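Local structure of intimin (6TQD) at residues Val106-Gly111 / Lys137-Ala142; Pro181-Val186 / Ala199-Phe204; Leu8-Asp13 / Asn92-Thr97. The protein mediates intimate attachment of enteropathogenic E. coli to host cells, with its D00 and D0 domains probably forming an extended base of the passenger. One frame throughout, in Å; residues are numbered along the deposited sequence.

Contact 1 (Val106-Gly111 / Lys137-Ala142); sequences VVDQVG and KKNGVA
Lys137 pairs with Gly111 through both of its backbone polar atoms: its N donates to Gly111 O at 2.9 Å, and its O accepts from Gly111 N at 3.1 Å. This antiparallel hydrogen-bonded pair lies at the start of strand 111-117. Glycine suits the place because the amide end of Gln109, with NE2 leading, fills the region into which a CB would project.

At Lys138 the contact changes from paired strands to side chains. The CA-H of Lys138 points at Gln109 O, with CA and O 3.3 Å apart, and the extended methylene chain runs on past the backbone until CE lies 3.5 Å from Asp108 O. On the way CD brushes Val110 CG2. The ammonium stays apart from the acid, Lys138 NZ being 5.5 Å from Asp108 OD2, so any attraction between the opposite charges would be long-range.

Here two turns meet. Lys138 to Val141 form a type I' turn, the link of the hairpin between strands 130-138 and 141-142, while Val106 to Gln109 form a type II turn in the connection from strand 90-101 to strand 111-117, joining the two Ig-like domains.

Asn139, a residue type that tolerates the left-handed first corner of its turn (phi 50°), grips the other turn with its amide. OD1 takes the backbone N of Asp108 at 2.9 Å, and ND2 gives a hydrogen to Asp108 OD2, also at 2.9 Å, with the amide and carboxylate planes 68° apart. Both targets are within reach of one amide because Asp108 CG sits beside its own backbone N (chi1 -64°). The backbone N of Asn139 donates to a water, which donates to Val106 O and Gln109 O. Asn15 of strand 14-17 touches the side chains of both Asn139 and Val107.

Contact 2 (Pro181-Val186 / Ala199-Phe204); sequences PGQVVV and ANAVIF
Pro181 leads into the strand: its CA lies 3.2 Å from Phe204 O in a bent CA-H...O contact. The N of Gly182 also reaches that oxygen of Phe204, at 3.0 Å, while Gly182 O accepts from Phe204 N at 2.9 Å. Gly182 has a strongly positive phi of 147°, which glycine, lacking a CB, can adopt without pressing against the preceding carbonyl.

Gln183 lies opposite Ile203 in a non-hydrogen-bonded pair on the outer face, where a polar, flexible residue fits. Its backbone comes close to the facing strand, Gln183 CA being 3.1 Å from Val202 O, and its extended chain carries OE1 to the methyl of Ala201.

Val184 pairs with Val202 by two backbone bonds and turns inward with Phe204. With Val184 CG2 anti to the carbonyl carbon, that methyl meets the edge of the phenyl ring close to its plane, 3.7 Å from both Phe204 CD2 and CE2. Val184 CB packs 4.2 Å from Val202 CG2.

Val185 turns to Ala201: its CG2 touches Ala201 CB at 4.0 Å, while CG1 lies near Ala199 O. Beyond it the regular pairing breaks. Val186 O takes its hydrogen from Ala199 N at 2.8 Å, so an extra residue is accommodated on the facing strand, and a water donates to Val184 O and Asn200 O while accepting from Val186 N.

This hairpin of an Ig-like sandwich continues through its sheet on either side, Val185 bonding to Val153 and Ser154 of strand 147-154 and Ile203 to Thr120 and Ala122, just before and within the parallel strand 121-123. Its inner face, with Val184, Val186, Val202 and Phe204, packs on Tyr132 and Ile130 of strand 130-138 and Leu176 of strand 171-177.

Contact 3 (Leu8-Asp13 / Asn92-Thr97); sequences LNIPHD and NNVLLT. With NA (sodium ion), chain I.
A hydrated sodium ion links the carbonyl oxygens of Ile10 and Leu95. The ion takes Ile10 O at 2.4 Å together with four waters, and two of these donate to Leu95 O, so the metal reaches the second segment through its hydration shell. One of the two, 2.2 Å from the sodium, also donates to Asp13 OD1.

Beside the ion the two segments run nearly parallel, 10° apart, without a backbone-to-backbone hydrogen bond between them. Val94 packs against both Leu8 and Ile10: its CG2 lies against Leu8 CD2 and 3.4 Å from Leu8 O, while its CG1 packs 3.7 Å from Ile10 CG1 as the two side chains slide past each other in opposite directions. Ile10 CG2 meets Leu96 CD1 at 3.9 Å, the chains crossing at about a right angle. Such branched aliphatics suit the inner side of a sandwich, here where the first strand leaves the sheet of strand 21-30 (strand 6-9) to join strand 90-101 (strand 14-17), the strand switch familiar in Ig-like folds.

Asp13 marks the rejoining. Its OD1 receives Thr97 N at 3.1 Å from above the carboxylate plane, 60° out of it, and also hydrogens from two waters; Thr97 OG1 is held by Lys78.

With one protein oxygen and four waters as ligands, the sodium is probably bound weakly, and the negative charge of Asp13 would favour it through water.

In the fold
From the N terminus, contact 3 comes first, closing the loop of the first Ig-like domain by bringing its opening strand beside strand 90-101, its last. Contact 1 follows, closing a loop of 25 residues that includes strand 121-123 and most of strands 111-117 and 130-138. Contact 2, formed by the final hairpin of the second domain, closes last. The three lie in series; none nests within or crosses another. Their centres are strung along the rod, contact 1 about 21 Å from contact 3 and about 27 Å from contact 2. Contacts 2 and 3 lie on opposite sides of the chain's centre, each within one domain, whereas contact 1 sits near the junction between them.

Contact 1 (Val106-Gly111 / Lys137-Ala142)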
ATOM      1  N   VAL A 106      -0.337  -4.183  -6.196  1.00 12.25           N
ATOM      2  CA  VAL A 106       0.117  -3.674  -7.488  1.00 11.29           C
ATOM      3  C   VAL A 106       0.174  -2.156  -7.449  1.00 10.88           C
ATOM      4  O   VAL A 106      -0.821  -1.493  -7.131  1.00 11.24           O
ATOM      5  CB  VAL A 106      -0.799  -4.158  -8.631  1.00 14.39           C
ATOM      6  CG1 VAL A 106      -0.345  -3.588  -9.962  1.00 15.03           C
ATOM      7  CG2 VAL A 106      -0.823  -5.694  -8.681  1.00 16.26           C
ATOM      8  N   VAL A 107       1.346  -1.601  -7.791  1.00 13.39           N
ATOM      9  CA  VAL A 107       1.506  -0.160  -7.822  1.00 11.36           C
ATOM     10  C   VAL A 107       0.553   0.471  -8.830  1.00 11.21           C
ATOM     11  O   VAL A 107       0.391  -0.013  -9.958  1.00 13.68           O
ATOM     12  CB  VAL A 107       2.969   0.208  -8.138  1.00 15.99           C
ATOM     13  CG1 VAL A 107       3.096   1.695  -8.386  1.00 17.10           C
ATOM     14  CG2 VAL A 107       3.872  -0.240  -6.999  1.00 14.55           C
ATOM     15  N   ASP A 108      -0.064   1.580  -8.430  1.00 10.37           N
ATOM     16  CA  ASP A 108      -0.953   2.407  -9.230  1.00 12.00           C
ATOM     17  C   ASP A 108      -2.307   1.754  -9.484  1.00 12.50           C
ATOM     18  O   ASP A 108      -3.144   2.338 -10.189  1.00 14.52           O
ATOM     19  CB  ASP A 108      -0.360   2.822 -10.589  1.00 14.48           C
ATOM     20  CG  ASP A 108       0.866   3.712 -10.450  1.00 23.18           C
ATOM     21  OD1 ASP A 108       1.766   3.624 -11.320  1.00 27.11           O
ATOM     22  OD2 ASP A 108       0.940   4.491  -9.476  1.00 24.84           O
ATOM     23  N   GLN A 109      -2.565   0.583  -8.919  1.00 10.19           N
ATOM     24  CA  GLN A 109      -3.821  -0.117  -9.153  1.00 10.40           C
ATOM     25  C   GLN A 109      -4.837   0.282  -8.088  1.00 11.30           C
ATOM     26  O   GLN A 109      -4.482   0.480  -6.925  1.00 12.16           O
ATOM     27  CB  GLN A 109      -3.583  -1.621  -9.080  1.00 10.15           C
ATOM     28  CG  GLN A 109      -4.833  -2.466  -9.280  1.00 11.81           C
ATOM     29  CD  GLN A 109      -4.567  -3.930  -9.021  1.00 13.56           C
ATOM     30  OE1 GLN A 109      -4.315  -4.699  -9.938  1.00 17.05           O
ATOM     31  NE2 GLN A 109      -4.581  -4.303  -7.762  1.00 13.59           N
ATOM     32  N   VAL A 110      -6.097   0.424  -8.500  1.00  9.07           N
ATOM     33  CA  VAL A 110      -7.213   0.546  -7.558  1.00  8.66           C
ATOM     34  C   VAL A 110      -7.591  -0.886  -7.178  1.00 10.17           C
ATOM     35  O   VAL A 110      -8.225  -1.590  -7.961  1.00 11.51           O
ATOM     36  CB  VAL A 110      -8.389   1.310  -8.159  1.00  8.66           C
ATOM     37  CG1 VAL A 110      -9.559   1.325  -7.192  1.00  7.66           C
ATOM     38  CG2 VAL A 110      -7.963   2.733  -8.530  1.00 10.47           C
ATOM     39  N   GLY A 111      -7.187  -1.324  -5.987  1.00  7.72           N
ATOM     40  CA  GLY A 111      -7.307  -2.721  -5.627  1.00  7.88           C
ATOM     41  C   GLY A 111      -7.675  -2.912  -4.167  1.00  7.67           C
ATOM     42  O   GLY A 111      -7.469  -2.038  -3.324  1.00  7.29           O
ATOM     43  N   LYS A 137      -7.646   0.528  -1.901  1.00  8.33           N
ATOM     44  CA  LYS A 137      -6.685   1.623  -1.917  1.00  7.02           C
ATOM     45  C   LYS A 137      -5.969   1.637  -3.261  1.00  7.81           C
ATOM     46  O   LYS A 137      -5.941   0.643  -3.995  1.00  7.94           O
ATOM     47  CB  LYS A 137      -5.622   1.487  -0.809  1.00  8.59           C
ATOM     48  CG  LYS A 137      -6.188   1.342   0.585  1.00  8.81           C
ATOM     49  CD  LYS A 137      -5.068   1.235   1.601  1.00 12.13           C
ATOM     50  CE  LYS A 137      -5.583   0.911   2.986  1.00 15.68           C
ATOM     51  NZ  LYS A 137      -4.454   0.747   3.948  1.00 20.40           N
ATOM     52  N   LYS A 138      -5.380   2.790  -3.576  1.00  7.12           N
ATOM     53  CA  LYS A 138      -4.409   2.928  -4.657  1.00  8.65           C
ATOM     54  C   LYS A 138      -3.186   3.567  -4.028  1.00  9.44           C
ATOM     55  O   LYS A 138      -3.282   4.684  -3.510  1.00 10.17           O
ATOM     56  CB  LYS A 138      -4.951   3.824  -5.770  1.00  8.63           C
ATOM     57  CG  LYS A 138      -3.941   4.138  -6.881  1.00  8.48           C
ATOM     58  CD  LYS A 138      -4.551   5.093  -7.896  1.00 18.42           C
ATOM     59  CE  LYS A 138      -3.540   5.539  -8.941  1.00 27.10           C
ATOM     60  NZ  LYS A 138      -4.158   6.491  -9.910  1.00 30.84           N
ATOM     61  N   ASN A 139      -2.071   2.841  -4.032  1.00 10.27           N
ATOM     62  CA  ASN A 139      -0.820   3.305  -3.418  1.00 11.42           C
ATOM     63  C   ASN A 139      -1.064   3.792  -1.989  1.00 12.77           C
ATOM     64  O   ASN A 139      -0.604   4.860  -1.571  1.00 14.21           O
ATOM     65  CB  ASN A 139      -0.160   4.378  -4.277  1.00 12.52           C
ATOM     66  CG  ASN A 139       0.218   3.863  -5.664  1.00 13.31           C
ATOM     67  OD1 ASN A 139       0.499   2.687  -5.840  1.00 10.94           O
ATOM     68  ND2 ASN A 139       0.198   4.746  -6.652  1.00 15.66           N
ATOM     69  N   GLY A 140      -1.820   2.997  -1.241  1.00 12.63           N
ATOM     70  CA  GLY A 140      -2.054   3.253   0.163  1.00 12.43           C
ATOM     71  C   GLY A 140      -3.133   4.255   0.478  1.00 12.40           C
ATOM     72  O   GLY A 140      -3.386   4.497   1.661  1.00 18.31           O
ATOM     73  N   VAL A 141      -3.795   4.829  -0.524  1.00 10.23           N
ATOM     74  CA  VAL A 141      -4.810   5.856  -0.304  1.00 10.18           C
ATOM     75  C   VAL A 141      -6.187   5.246  -0.573  1.00  9.28           C
ATOM     76  O   VAL A 141      -6.458   4.746  -1.672  1.00  9.65           O
ATOM     77  CB  VAL A 141      -4.571   7.078  -1.201  1.00 12.40           C
ATOM     78  CG1 VAL A 141      -5.654   8.113  -1.003  1.00 15.65           C
ATOM     79  CG2 VAL A 141      -3.189   7.675  -0.924  1.00 15.48           C
ATOM     80  N   ALA A 142      -7.073   5.300   0.424  1.00 10.76           N
ATOM     81  CA  ALA A 142      -8.408   4.731   0.273  1.00 12.20           C
ATOM     82  C   ALA A 142      -9.159   5.372  -0.885  1.00 11.62           C
ATOM     83  O   ALA A 142      -9.087   6.593  -1.093  1.00 10.66           O
ATOM     84  CB  ALA A 142      -9.197   4.937   1.567  1.00 12.92           C
TER
HETATM   85  O   HOH W   1      -2.264   0.363  -5.567  1.00 11.04           O

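Contact 2 (Pro181-Val186 / Ala199-Phe204)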
ATOM      1  N   PRO A 181     -21.978 -27.002   8.936  1.00 24.01           N
ATOM      2  CA  PRO A 181     -20.661 -26.835   9.564  1.00 22.33           C
ATOM      3  C   PRO A 181     -19.550 -27.025   8.545  1.00 23.00           C
ATOM      4  O   PRO A 181     -19.648 -27.861   7.648  1.00 26.53           O
ATOM      5  CB  PRO A 181     -20.631 -27.944  10.623  1.00 23.50           C
ATOM      6  CG  PRO A 181     -21.541 -28.981  10.086  1.00 25.52           C
ATOM      7  CD  PRO A 181     -22.651 -28.231   9.402  1.00 25.66           C
ATOM      8  N   GLY A 182     -18.490 -26.252   8.703  1.00 26.02           N
ATOM      9  CA  GLY A 182     -17.343 -26.354   7.820  1.00 25.20           C
ATOM     10  C   GLY A 182     -16.678 -25.006   7.630  1.00 25.10           C
ATOM     11  O   GLY A 182     -17.134 -23.975   8.126  1.00 22.27           O
ATOM     12  N   GLN A 183     -15.582 -25.036   6.876  1.00 22.38           N
ATOM     13  CA  GLN A 183     -14.807 -23.839   6.588  1.00 20.61           C
ATOM     14  C   GLN A 183     -15.309 -23.170   5.314  1.00 19.88           C
ATOM     15  O   GLN A 183     -15.748 -23.830   4.374  1.00 20.11           O
ATOM     16  CB  GLN A 183     -13.333 -24.207   6.413  1.00 26.28           C
ATOM     17  CG  GLN A 183     -12.613 -24.554   7.709  1.00 33.91           C
ATOM     18  CD  GLN A 183     -11.117 -24.736   7.510  1.00 43.01           C
ATOM     19  OE1 GLN A 183     -10.586 -24.487   6.426  1.00 46.40           O
ATOM     20  NE2 GLN A 183     -10.430 -25.180   8.556  1.00 46.97           N
ATOM     21  N   VAL A 184     -15.231 -21.837   5.290  1.00 19.83           N
ATOM     22  CA  VAL A 184     -15.663 -21.051   4.140  1.00 18.27           C
ATOM     23  C   VAL A 184     -14.609 -19.990   3.860  1.00 17.49           C
ATOM     24  O   VAL A 184     -14.128 -19.330   4.787  1.00 17.49           O
ATOM     25  CB  VAL A 184     -17.026 -20.376   4.401  1.00 17.99           C
ATOM     26  CG1 VAL A 184     -17.520 -19.665   3.151  1.00 17.36           C
ATOM     27  CG2 VAL A 184     -18.059 -21.387   4.891  1.00 18.81           C
ATOM     28  N   VAL A 185     -14.248 -19.823   2.588  1.00 17.08           N
ATOM     29  CA  VAL A 185     -13.357 -18.760   2.140  1.00 16.30           C
ATOM     30  C   VAL A 185     -14.148 -17.849   1.217  1.00 15.58           C
ATOM     31  O   VAL A 185     -14.752 -18.315   0.246  1.00 15.67           O
ATOM     32  CB  VAL A 185     -12.116 -19.317   1.420  1.00 16.45           C
ATOM     33  CG1 VAL A 185     -11.278 -18.175   0.849  1.00 15.61           C
ATOM     34  CG2 VAL A 185     -11.269 -20.158   2.357  1.00 17.40           C
ATOM     35  N   VAL A 186     -14.144 -16.552   1.524  1.00 14.87           N
ATOM     36  CA  VAL A 186     -14.790 -15.535   0.710  1.00 14.13           C
ATOM     37  C   VAL A 186     -13.705 -14.646   0.122  1.00 13.45           C
ATOM     38  O   VAL A 186     -12.660 -14.436   0.744  1.00 13.93           O
ATOM     39  CB  VAL A 186     -15.764 -14.685   1.550  1.00 13.88           C
ATOM     40  CG1 VAL A 186     -16.488 -13.697   0.675  1.00 13.17           C
ATOM     41  CG2 VAL A 186     -16.756 -15.586   2.290  1.00 14.62           C
ATOM     42  N   ALA A 199     -10.152 -13.725   1.782  1.00 13.17           N
ATOM     43  CA  ALA A 199     -10.086 -13.573   3.224  1.00 13.76           C
ATOM     44  C   ALA A 199      -9.603 -14.880   3.865  1.00 14.92           C
ATOM     45  O   ALA A 199      -9.632 -15.948   3.255  1.00 15.98           O
ATOM     46  CB  ALA A 199     -11.474 -13.273   3.787  1.00 15.00           C
ATOM     47  N   ASN A 200      -9.182 -14.782   5.124  1.00 16.79           N
ATOM     48  CA  ASN A 200      -8.852 -15.984   5.871  1.00 20.96           C
ATOM     49  C   ASN A 200     -10.108 -16.837   6.044  1.00 19.25           C
ATOM     50  O   ASN A 200     -11.227 -16.328   6.104  1.00 18.69           O
ATOM     51  CB  ASN A 200      -8.296 -15.624   7.248  1.00 26.65           C
ATOM     52  CG  ASN A 200      -6.882 -15.086   7.186  1.00 31.86           C
ATOM     53  OD1 ASN A 200      -6.171 -15.270   6.196  1.00 31.75           O
ATOM     54  ND2 ASN A 200      -6.461 -14.420   8.255  1.00 38.66           N
ATOM     55  N   ALA A 201      -9.914 -18.148   6.106  1.00 18.64           N
ATOM     56  CA  ALA A 201     -11.039 -19.047   6.279  1.00 19.24           C
ATOM     57  C   ALA A 201     -11.717 -18.758   7.605  1.00 21.00           C
ATOM     58  O   ALA A 201     -11.061 -18.403   8.588  1.00 22.57           O
ATOM     59  CB  ALA A 201     -10.558 -20.498   6.271  1.00 19.91           C
ATOM     60  N   VAL A 202     -13.042 -18.894   7.618  1.00 17.64           N
ATOM     61  CA  VAL A 202     -13.838 -18.898   8.835  1.00 18.00           C
ATOM     62  C   VAL A 202     -14.480 -20.272   8.926  1.00 18.91           C
ATOM     63  O   VAL A 202     -14.525 -21.025   7.957  1.00 19.13           O
ATOM     64  CB  VAL A 202     -14.903 -17.791   8.847  1.00 17.40           C
ATOM     65  CG1 VAL A 202     -14.247 -16.422   8.741  1.00 17.57           C
ATOM     66  CG2 VAL A 202     -15.903 -17.990   7.715  1.00 17.29           C
ATOM     67  N   ILE A 203     -14.974 -20.602  10.111  1.00 19.45           N
ATOM     68  CA  ILE A 203     -15.560 -21.913  10.358  1.00 22.08           C
ATOM     69  C   ILE A 203     -16.942 -21.730  10.964  1.00 22.77           C
ATOM     70  O   ILE A 203     -17.108 -20.980  11.933  1.00 22.05           O
ATOM     71  CB  ILE A 203     -14.659 -22.780  11.264  1.00 26.23           C
ATOM     72  CG1 ILE A 203     -15.228 -24.195  11.369  1.00 32.44           C
ATOM     73  CG2 ILE A 203     -14.517 -22.149  12.645  1.00 26.37           C
ATOM     74  CD1 ILE A 203     -14.220 -25.215  11.870  1.00 38.08           C
ATOM     75  N   PHE A 204     -17.926 -22.441  10.420  1.00 20.92           N
ATOM     76  CA  PHE A 204     -19.259 -22.500  11.015  1.00 21.24           C
ATOM     77  C   PHE A 204     -19.350 -23.780  11.837  1.00 22.31           C
ATOM     78  O   PHE A 204     -18.952 -24.854  11.371  1.00 23.31           O
ATOM     79  CB  PHE A 204     -20.333 -22.468   9.927  1.00 21.30           C
ATOM     80  CG  PHE A 204     -20.497 -21.116   9.273  1.00 19.99           C
ATOM     81  CD1 PHE A 204     -21.350 -20.167   9.811  1.00 19.64           C
ATOM     82  CD2 PHE A 204     -19.782 -20.788   8.131  1.00 19.41           C
ATOM     83  CE1 PHE A 204     -21.506 -18.933   9.221  1.00 18.74           C
ATOM     84  CE2 PHE A 204     -19.932 -19.549   7.539  1.00 18.50           C
ATOM     85  CZ  PHE A 204     -20.790 -18.618   8.082  1.00 18.17           C
TER
HETATM   86  O   HOH W   2     -13.593 -16.524   4.768  1.00 12.46           O

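Contact 3 (Leu8-Asp13 / Asn92-Thr97)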
ATOM      1  N   LEU A   8      16.418  22.603  -6.204  1.00  7.10           N
ATOM      2  CA  LEU A   8      16.195  21.162  -6.238  1.00  6.92           C
ATOM      3  C   LEU A   8      14.695  20.906  -6.291  1.00  7.08           C
ATOM      4  O   LEU A   8      13.936  21.456  -5.487  1.00  9.02           O
ATOM      5  CB  LEU A   8      16.771  20.522  -4.978  1.00  7.54           C
ATOM      6  CG  LEU A   8      16.493  19.032  -4.769  1.00  9.39           C
ATOM      7  CD1 LEU A   8      17.126  18.184  -5.862  1.00 11.09           C
ATOM      8  CD2 LEU A   8      16.997  18.594  -3.387  1.00 10.37           C
ATOM      9  N   ASN A   9      14.266  20.079  -7.235  1.00  8.01           N
ATOM     10  CA  ASN A   9      12.886  19.628  -7.314  1.00  8.11           C
ATOM     11  C   ASN A   9      12.868  18.114  -7.442  1.00  9.87           C
ATOM     12  O   ASN A   9      13.744  17.528  -8.083  1.00  9.03           O
ATOM     13  CB  ASN A   9      12.144  20.265  -8.498  1.00  7.62           C
ATOM     14  CG  ASN A   9      11.834  21.755  -8.267  1.00 11.63           C
ATOM     15  OD1 ASN A   9      12.709  22.615  -8.397  1.00 13.56           O
ATOM     16  ND2 ASN A   9      10.581  22.064  -7.932  1.00 13.29           N
ATOM     17  N   ILE A  10      11.878  17.497  -6.805  1.00  9.36           N
ATOM     18  CA  ILE A  10      11.665  16.056  -6.853  1.00 11.35           C
ATOM     19  C   ILE A  10      10.288  15.823  -7.448  1.00 11.61           C
ATOM     20  O   ILE A  10       9.281  15.904  -6.750  1.00 14.41           O
ATOM     21  CB  ILE A  10      11.808  15.421  -5.456  1.00 10.69           C
ATOM     22  CG1 ILE A  10      13.174  15.802  -4.862  1.00 12.25           C
ATOM     23  CG2 ILE A  10      11.626  13.900  -5.549  1.00 12.84           C
ATOM     24  CD1 ILE A  10      13.487  15.171  -3.519  1.00 15.96           C
ATOM     25  N   PRO A  11      10.207  15.579  -8.763  1.00 13.04           N
ATOM     26  CA  PRO A  11       8.905  15.623  -9.445  1.00 15.35           C
ATOM     27  C   PRO A  11       7.983  14.478  -9.089  1.00 14.80           C
ATOM     28  O   PRO A  11       6.768  14.623  -9.251  1.00 17.47           O
ATOM     29  CB  PRO A  11       9.278  15.565 -10.932  1.00 16.62           C
ATOM     30  CG  PRO A  11      10.619  14.915 -10.955  1.00 18.32           C
ATOM     31  CD  PRO A  11      11.317  15.375  -9.712  1.00 18.26           C
ATOM     32  N   HIS A  12       8.514  13.345  -8.655  1.00 12.46           N
ATOM     33  CA  HIS A  12       7.702  12.156  -8.468  1.00 12.74           C
ATOM     34  C   HIS A  12       7.976  11.539  -7.109  1.00 12.51           C
ATOM     35  O   HIS A  12       9.133  11.327  -6.741  1.00 13.48           O
ATOM     36  CB  HIS A  12       8.029  11.118  -9.553  1.00 17.99           C
ATOM     37  CG  HIS A  12       7.867  11.632 -10.950  1.00 26.18           C
ATOM     38  ND1 HIS A  12       6.643  11.975 -11.479  1.00 28.86           N
ATOM     39  CD2 HIS A  12       8.779  11.877 -11.921  1.00 29.06           C
ATOM     40  CE1 HIS A  12       6.805  12.400 -12.720  1.00 30.48           C
ATOM     41  NE2 HIS A  12       8.092  12.354 -13.012  1.00 29.92           N
ATOM     42  N   ASP A  13       6.908  11.217  -6.383  1.00 14.56           N
ATOM     43  CA  ASP A  13       7.036  10.391  -5.196  1.00 14.66           C
ATOM     44  C   ASP A  13       7.194   8.936  -5.623  1.00 11.04           C
ATOM     45  O   ASP A  13       6.986   8.577  -6.783  1.00 14.24           O
ATOM     46  CB  ASP A  13       5.832  10.564  -4.275  1.00 16.32           C
ATOM     47  CG  ASP A  13       5.793  11.939  -3.622  1.00 23.82           C
ATOM     48  OD1 ASP A  13       6.871  12.463  -3.249  1.00 19.48           O
ATOM     49  OD2 ASP A  13       4.683  12.491  -3.484  1.00 27.12           O
ATOM     50  N   ASN A  92      16.463  24.310  -1.091  1.00  7.28           N
ATOM     51  CA  ASN A  92      15.470  23.922  -0.104  1.00  7.21           C
ATOM     52  C   ASN A  92      15.702  22.465   0.299  1.00  8.30           C
ATOM     53  O   ASN A  92      16.306  21.671  -0.432  1.00  8.71           O
ATOM     54  CB  ASN A  92      14.074  23.999  -0.724  1.00  7.40           C
ATOM     55  CG  ASN A  92      13.612  25.412  -1.000  1.00 11.85           C
ATOM     56  OD1 ASN A  92      13.960  26.347  -0.285  1.00 13.83           O
ATOM     57  ND2 ASN A  92      12.809  25.575  -2.046  1.00 15.25           N
ATOM     58  N   ASN A  93      15.193  22.104   1.482  1.00  7.52           N
ATOM     59  CA  ASN A  93      15.155  20.712   1.928  1.00 10.03           C
ATOM     60  C   ASN A  93      13.836  20.152   1.407  1.00  9.27           C
ATOM     61  O   ASN A  93      12.764  20.546   1.872  1.00 11.51           O
ATOM     62  CB  ASN A  93      15.258  20.660   3.451  1.00 10.00           C
ATOM     63  CG  ASN A  93      15.815  19.346   3.959  1.00 14.51           C
ATOM     64  OD1 ASN A  93      16.401  18.555   3.204  1.00 12.07           O
ATOM     65  ND2 ASN A  93      15.688  19.132   5.262  1.00 17.01           N
ATOM     66  N   VAL A  94      13.914  19.259   0.434  1.00  6.53           N
ATOM     67  CA  VAL A  94      12.762  18.884  -0.375  1.00  6.98           C
ATOM     68  C   VAL A  94      12.243  17.521   0.047  1.00  6.87           C
ATOM     69  O   VAL A  94      13.006  16.555   0.184  1.00  6.04           O
ATOM     70  CB  VAL A  94      13.135  18.892  -1.873  1.00  8.91           C
ATOM     71  CG1 VAL A  94      11.951  18.543  -2.732  1.00  9.95           C
ATOM     72  CG2 VAL A  94      13.689  20.257  -2.271  1.00 10.37           C
ATOM     73  N   LEU A  95      10.925  17.427   0.177  1.00  8.79           N
ATOM     74  CA  LEU A  95      10.266  16.225   0.649  1.00 10.04           C
ATOM     75  C   LEU A  95      10.102  15.223  -0.481  1.00  9.42           C
ATOM     76  O   LEU A  95       9.722  15.565  -1.606  1.00 12.04           O
ATOM     77  CB  LEU A  95       8.885  16.608   1.182  1.00 11.68           C
ATOM     78  CG  LEU A  95       7.944  15.476   1.577  1.00 13.11           C
ATOM     79  CD1 LEU A  95       8.516  14.694   2.739  1.00 12.83           C
ATOM     80  CD2 LEU A  95       6.582  16.052   1.914  1.00 16.50           C
ATOM     81  N   LEU A  96      10.418  13.974  -0.169  1.00  8.43           N
ATOM     82  CA  LEU A  96      10.100  12.819  -0.994  1.00  7.99           C
ATOM     83  C   LEU A  96       9.294  11.866  -0.123  1.00  7.44           C
ATOM     84  O   LEU A  96       9.711  11.553   0.996  1.00  8.39           O
ATOM     85  CB  LEU A  96      11.373  12.126  -1.465  1.00  8.98           C
ATOM     86  CG  LEU A  96      11.271  10.751  -2.125  1.00  8.95           C
ATOM     87  CD1 LEU A  96      10.494  10.814  -3.433  1.00  9.17           C
ATOM     88  CD2 LEU A  96      12.642  10.139  -2.358  1.00 11.26           C
ATOM     89  N   THR A  97       8.153  11.412  -0.631  1.00  8.44           N
ATOM     90  CA  THR A  97       7.292  10.474   0.073  1.00  8.32           C
ATOM     91  C   THR A  97       7.418   9.106  -0.582  1.00  9.05           C
ATOM     92  O   THR A  97       7.291   8.982  -1.809  1.00 10.17           O
ATOM     93  CB  THR A  97       5.842  10.959   0.072  1.00 11.43           C
ATOM     94  OG1 THR A  97       5.774  12.266   0.673  1.00 14.84           O
ATOM     95  CG2 THR A  97       4.941   9.998   0.850  1.00 13.47           C
TER
HETATM   96 NA    NA I 703       7.358  16.148  -5.316  1.00 23.01          NA
HETATM   97  O   HOH W   3      13.069  23.606  -4.028  1.00 33.50           O
HETATM   98  O   HOH W   4       5.716  14.815  -6.505  1.00 53.58           O
HETATM   99  O   HOH W   5       8.379  14.650  -4.011  1.00 24.58           O
HETATM  100  O   HOH W   6       6.153  14.172  -1.377  1.00 29.14           O
HETATM  101  O   HOH W   7       8.810  17.395  -3.542  1.00 17.75           O
HETATM  102  O   HOH W   8       4.968  16.136  -4.137  1.00 36.68           O